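Side-chain contacts in protein, related to general stress protein 26(GS26) of B.subtilis (Clostridium acetobutylicum, PDB 2HQ7), which is of uncharacterised function but belongs to the pyridoxamine 5'-phosphate oxidase family of split-barrel flavoproteins and probably binds a flavin, as its relatives do: residues Trp100-Gly103 / Cys104-Tyr107; Asn128-His132 / Leu133-Thr137. All coordinates share one frame; numbering follows the deposited sequence.

In the fold
From the N terminus the chain runs through helix 5-16 and most of the antiparallel sheet before reaching either contact. Contact 1 comes just after helix 93-99, where residues 100-107 turn back on themselves at the start of the long loop leading to strand 117-131; its side chains C104 and Y107 rest on strand 32-43. Contact 2 follows at the far end of strand 117-131, where the chain reverses into strand 134-139 and closes a hairpin that also packs on helix 5-16. The two lie in series, neither nested nor crossed, on opposite sides of the chain's centre, their own centres about 33 Å apart. Both reach the second subunit: Y107 touches its L133, and Y130 its I34.

Contact 1 of 2, residues Trp100-Gly103 / Cys104-Tyr107; sequences WTDG and CEIY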
loop_
_atom_site.group_PDB
_atom_site.type_symbol
_atom_site.label_atom_id
_atom_site.label_comp_id
_atom_site.label_asym_id
_atom_site.label_seq_id
_atom_site.Cartn_x
_atom_site.Cartn_y
_atom_site.Cartn_z
ATOM N N TRP B 100 -2.866 20.118 -13.276
ATOM C CA TRP B 100 -3.548 19.335 -14.308
ATOM C C TRP B 100 -2.567 18.778 -15.328
ATOM O O TRP B 100 -1.625 19.466 -15.722
ATOM C CB TRP B 100 -4.613 20.194 -15.009
ATOM C CG TRP B 100 -5.396 19.492 -16.087
ATOM C CD1 TRP B 100 -5.084 19.431 -17.405
ATOM C CD2 TRP B 100 -6.619 18.764 -15.933
ATOM N NE1 TRP B 100 -6.034 18.708 -18.089
ATOM C CE2 TRP B 100 -6.993 18.297 -17.206
ATOM C CE3 TRP B 100 -7.449 18.487 -14.846
ATOM C CZ2 TRP B 100 -8.143 17.531 -17.420
ATOM C CZ3 TRP B 100 -8.592 17.743 -15.058
ATOM C CH2 TRP B 100 -8.931 17.278 -16.338
ATOM N N THR B 101 -2.770 17.528 -15.741
ATOM C CA THR B 101 -1.909 16.907 -16.746
ATOM C C THR B 101 -2.748 16.196 -17.783
ATOM O O THR B 101 -3.938 15.952 -17.582
ATOM C CB THR B 101 -0.955 15.829 -16.164
ATOM O OG1 THR B 101 -1.719 14.683 -15.770
ATOM C CG2 THR B 101 -0.174 16.329 -14.961
ATOM N N ASP B 102 -2.109 15.856 -18.898
ATOM C CA ASP B 102 -2.668 14.905 -19.846
ATOM C C ASP B 102 -3.054 13.635 -19.123
ATOM O O ASP B 102 -2.393 13.221 -18.162
ATOM C CB ASP B 102 -1.652 14.567 -20.938
ATOM C CG ASP B 102 -1.558 15.645 -22.007
ATOM O OD1 ASP B 102 -2.112 16.756 -21.798
ATOM O OD2 ASP B 102 -0.926 15.369 -23.060
ATOM N N GLY B 103 -4.142 13.019 -19.561
ATOM C CA GLY B 103 -4.621 11.833 -18.878
ATOM C C GLY B 103 -5.177 12.051 -17.476
ATOM O O GLY B 103 -5.491 11.076 -16.785
ATOM N N CYS B 104 -5.278 13.308 -17.044
ATOM C CA CYS B 104 -6.299 13.682 -16.097
ATOM C C CYS B 104 -7.646 13.613 -16.821
ATOM O O CYS B 104 -8.674 13.312 -16.213
ATOM C CB CYS B 104 -6.092 15.091 -15.574
ATOM S SG CYS B 104 -4.986 15.245 -14.165
ATOM N N GLU B 105 -7.623 13.901 -18.122
ATOM C CA GLU B 105 -8.830 14.019 -18.918
ATOM C C GLU B 105 -9.604 12.718 -18.981
ATOM O O GLU B 105 -10.837 12.724 -19.061
ATOM C CB GLU B 105 -8.478 14.497 -20.333
ATOM C CG GLU B 105 -7.592 13.540 -21.129
ATOM C CD GLU B 105 -6.528 14.262 -21.936
ATOM O OE1 GLU B 105 -5.628 14.854 -21.300
ATOM O OE2 GLU B 105 -6.574 14.226 -23.189
ATOM N N ILE B 106 -8.869 11.613 -18.913
ATOM C CA ILE B 106 -9.446 10.275 -18.951
ATOM C C ILE B 106 -10.316 10.050 -17.735
ATOM O O ILE B 106 -11.277 9.293 -17.790
ATOM C CB ILE B 106 -8.352 9.179 -18.940
ATOM C CG1 ILE B 106 -7.369 9.345 -20.115
ATOM C CG2 ILE B 106 -8.992 7.821 -19.016
ATOM C CD1 ILE B 106 -5.915 8.901 -19.786
ATOM N N TYR B 107 -9.957 10.694 -16.630
ATOM C CA TYR B 107 -10.606 10.470 -15.347
ATOM C C TYR B 107 -11.567 11.565 -14.997
ATOM O O TYR B 107 -12.529 11.332 -14.273
ATOM C CB TYR B 107 -9.551 10.378 -14.247
ATOM C CG TYR B 107 -8.608 9.231 -14.476
ATOM C CD1 TYR B 107 -9.082 7.926 -14.488
ATOM C CD2 TYR B 107 -7.251 9.437 -14.716
ATOM C CE1 TYR B 107 -8.246 6.858 -14.718
ATOM C CE2 TYR B 107 -6.393 8.365 -14.950
ATOM C CZ TYR B 107 -6.905 7.073 -14.951
ATOM O OH TYR B 107 -6.104 5.971 -15.184
#
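The broad ring of W100 lies against C104. CB of C104 sits almost squarely over the six-membered ring, 3.4 Å from its centroid and 1° off the normal, which is a CH-pi contact. The sulfur follows over the same face: C104 SG lies 4.4 Å from that centroid, a sulfur-aromatic contact. The indole gets there because its CG is anti to the backbone N (chi1 -179°), which swings the ring back over the turn. A small, polarisable cysteine suits this place, since it can be covered by a large flat ring and still be buried against L40 of strand 32-43. The ring of Y117 meets W100 edge-to-face.

Hydrogen bonds shape the backbone beneath the ring. C104 N donates to T101 O at 3.0 Å, closing a type II beta turn from T101 to C104 just after helix 93-99. G103 takes the third position of this turn, whose positive phi glycine adopts with least strain. The cysteine sulfur is used a second time: T101 N points at C104 SG over a long 3.6 Å, but the bond is nearly straight at 165°. Within the turn, T101 OG1 donates to the carbonyl of the next residue, D102 O, at 2.9 Å.

E105 bends at chi2, bringing OE1 back to accept from G103 N at 2.9 Å, the donor approaching from above the carboxylate plane. D102 runs alongside E105 and points the same way, with D102 OD1 4.0 Å from E105 OE1; these like charges would probably repel mildly, a cost the G103 N-H partly offsets.

Further along, the CD1 methyl of I106 presses to 3.3 Å from G103 CA, a tight fit against the bare glycine. G103 O, against Y107 CD2, and E105 N are buried without a hydrogen-bonding partner.

Contact 2 of 2, residues Asn128-His132 / Leu133-Thr137; sequences NYYRH and LKNIT
Y130 and N135 face each other as a non-hydrogen-bonded pair in an antiparallel beta hairpin, whose strands 117-131 and 134-139 join through a type I' turn from R131 to K134. Their side chains run alongside and point the same way, the amide plane 64° from the ring, and N135 CB lies 3.6 Å from Y130 CD2. Chi1 of 65° puts N135 CG between its own backbone N and carbonyl carbon, which lays the amide beside the tyrosine. N128 and T137 form the next pair on this face, and the N128 amide crosses that of N135 obliquely. N135 and T137, on the exposed strand 134-139, bring small polar groups to the buried amide of N128.

The other face carries Y129 and I136. With chi1 at 177°, the Y129 ring extends opposite its own backbone N, which carries it off the partner strand toward helix 5-16, where both Y129 and I136 meet F7. An aromatic and a branched aliphatic residue are well matched to that packing. R131 and K134 continue this face at the turn, where the H132 imidazole leans over the R131 side chain, its NE2 above the centre of the guanidinium and R131 CG against one face of the imidazole.

Four backbone bonds hold the two strands together; in the one nearest the turn, K134 N reaches R131 O at 3.0 Å from well above the carbonyl plane.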
loop_
_atom_site.group_PDB
_atom_site.type_symbol
_atom_site.label_atom_id
_atom_site.label_comp_id
_atom_site.label_asym_id
_atom_site.label_seq_id
_atom_site.Cartn_x
_atom_site.Cartn_y
_atom_site.Cartn_z
ATOM N N ASN B 128 11.930 4.762 3.657
ATOM C CA ASN B 128 12.490 3.487 3.780
ATOM C C ASN B 128 12.622 2.907 2.395
ATOM O O ASN B 128 11.650 2.837 1.664
ATOM C CB ASN B 128 11.547 2.646 4.600
ATOM C CG ASN B 128 12.257 1.657 5.351
ATOM O OD1 ASN B 128 12.173 0.477 5.061
ATOM N ND2 ASN B 128 13.097 2.119 6.261
ATOM N N TYR B 129 13.828 2.553 1.999
ATOM C CA TYR B 129 14.044 1.882 0.733
ATOM C C TYR B 129 14.208 0.413 1.026
ATOM O O TYR B 129 15.101 0.047 1.798
ATOM C CB TYR B 129 15.308 2.427 0.077
ATOM C CG TYR B 129 15.691 1.776 -1.209
ATOM C CD1 TYR B 129 15.006 2.069 -2.386
ATOM C CD2 TYR B 129 16.755 0.879 -1.269
ATOM C CE1 TYR B 129 15.361 1.478 -3.593
ATOM C CE2 TYR B 129 17.125 0.282 -2.473
ATOM C CZ TYR B 129 16.423 0.592 -3.638
ATOM O OH TYR B 129 16.775 0.008 -4.852
ATOM N N TYR B 130 13.369 -0.436 0.423
ATOM C CA TYR B 130 13.446 -1.878 0.654
ATOM C C TYR B 130 14.047 -2.518 -0.580
ATOM O O TYR B 130 13.677 -2.161 -1.689
ATOM C CB TYR B 130 12.081 -2.525 0.895
ATOM C CG TYR B 130 11.219 -1.965 2.017
ATOM C CD1 TYR B 130 10.349 -0.877 1.788
ATOM C CD2 TYR B 130 11.199 -2.563 3.282
ATOM C CE1 TYR B 130 9.517 -0.370 2.807
ATOM C CE2 TYR B 130 10.360 -2.061 4.325
ATOM C CZ TYR B 130 9.521 -0.965 4.069
ATOM O OH TYR B 130 8.691 -0.457 5.072
ATOM N N ARG B 131 14.980 -3.448 -0.386
ATOM C CA ARG B 131 15.624 -4.150 -1.497
ATOM C C ARG B 131 16.548 -5.216 -0.923
ATOM O O ARG B 131 17.165 -5.009 0.125
ATOM C CB ARG B 131 16.385 -3.190 -2.427
ATOM C CG ARG B 131 17.069 -3.886 -3.610
ATOM C CD ARG B 131 17.108 -3.019 -4.884
ATOM N NE ARG B 131 17.815 -3.634 -6.021
ATOM C CZ ARG B 131 17.504 -4.807 -6.595
ATOM N NH1 ARG B 131 16.494 -5.569 -6.152
ATOM N NH2 ARG B 131 18.229 -5.247 -7.623
ATOM N N HIS B 132 16.618 -6.351 -1.615
ATOM C CA HIS B 132 17.352 -7.548 -1.160
ATOM C C HIS B 132 16.948 -7.952 0.274
ATOM O O HIS B 132 17.780 -8.389 1.077
ATOM C CB HIS B 132 18.870 -7.346 -1.258
ATOM C CG HIS B 132 19.355 -6.925 -2.616
ATOM N ND1 HIS B 132 20.027 -5.739 -2.831
ATOM C CD2 HIS B 132 19.293 -7.543 -3.820
ATOM C CE1 HIS B 132 20.361 -5.642 -4.107
ATOM N NE2 HIS B 132 19.931 -6.726 -4.728
ATOM N N LEU B 133 15.662 -7.800 0.579
ATOM C CA LEU B 133 15.095 -8.193 1.866
ATOM C C LEU B 133 15.703 -7.419 3.020
ATOM O O LEU B 133 15.628 -7.856 4.172
ATOM C CB LEU B 133 15.222 -9.711 2.095
ATOM C CG LEU B 133 13.970 -10.356 2.721
ATOM C CD1 LEU B 133 12.708 -10.171 1.819
ATOM C CD2 LEU B 133 14.203 -11.849 3.070
ATOM N N LYS B 134 16.260 -6.247 2.704
ATOM C CA LYS B 134 16.741 -5.310 3.703
ATOM C C LYS B 134 16.115 -3.964 3.435
ATOM O O LYS B 134 15.569 -3.708 2.368
ATOM C CB LYS B 134 18.253 -5.103 3.644
ATOM C CG LYS B 134 18.994 -6.165 2.915
ATOM C CD LYS B 134 20.458 -5.947 2.995
ATOM C CE LYS B 134 21.176 -7.160 2.473
ATOM N NZ LYS B 134 22.432 -7.205 3.178
ATOM N N ASN B 135 16.244 -3.085 4.405
ATOM C CA ASN B 135 15.856 -1.742 4.175
ATOM C C ASN B 135 16.773 -0.750 4.846
ATOM O O ASN B 135 17.434 -1.059 5.829
ATOM C CB ASN B 135 14.383 -1.547 4.532
ATOM C CG ASN B 135 14.098 -1.747 5.984
ATOM O OD1 ASN B 135 14.361 -0.868 6.794
ATOM N ND2 ASN B 135 13.531 -2.894 6.326
ATOM N N ILE B 136 16.839 0.421 4.226
ATOM C CA ILE B 136 17.572 1.569 4.690
ATOM C C ILE B 136 16.550 2.635 4.944
ATOM O O ILE B 136 15.814 2.988 4.042
ATOM C CB ILE B 136 18.546 2.080 3.586
ATOM C CG1 ILE B 136 19.730 1.126 3.444
ATOM C CG2 ILE B 136 19.037 3.498 3.909
ATOM C CD1 ILE B 136 20.106 0.791 2.041
ATOM N N THR B 137 16.506 3.128 6.182
ATOM C CA THR B 137 15.636 4.191 6.593
ATOM C C THR B 137 16.429 5.468 6.576
ATOM O O THR B 137 17.555 5.492 7.066
ATOM C CB THR B 137 15.127 4.004 8.054
ATOM O OG1 THR B 137 14.475 2.749 8.188
ATOM C CG2 THR B 137 14.128 5.066 8.403
#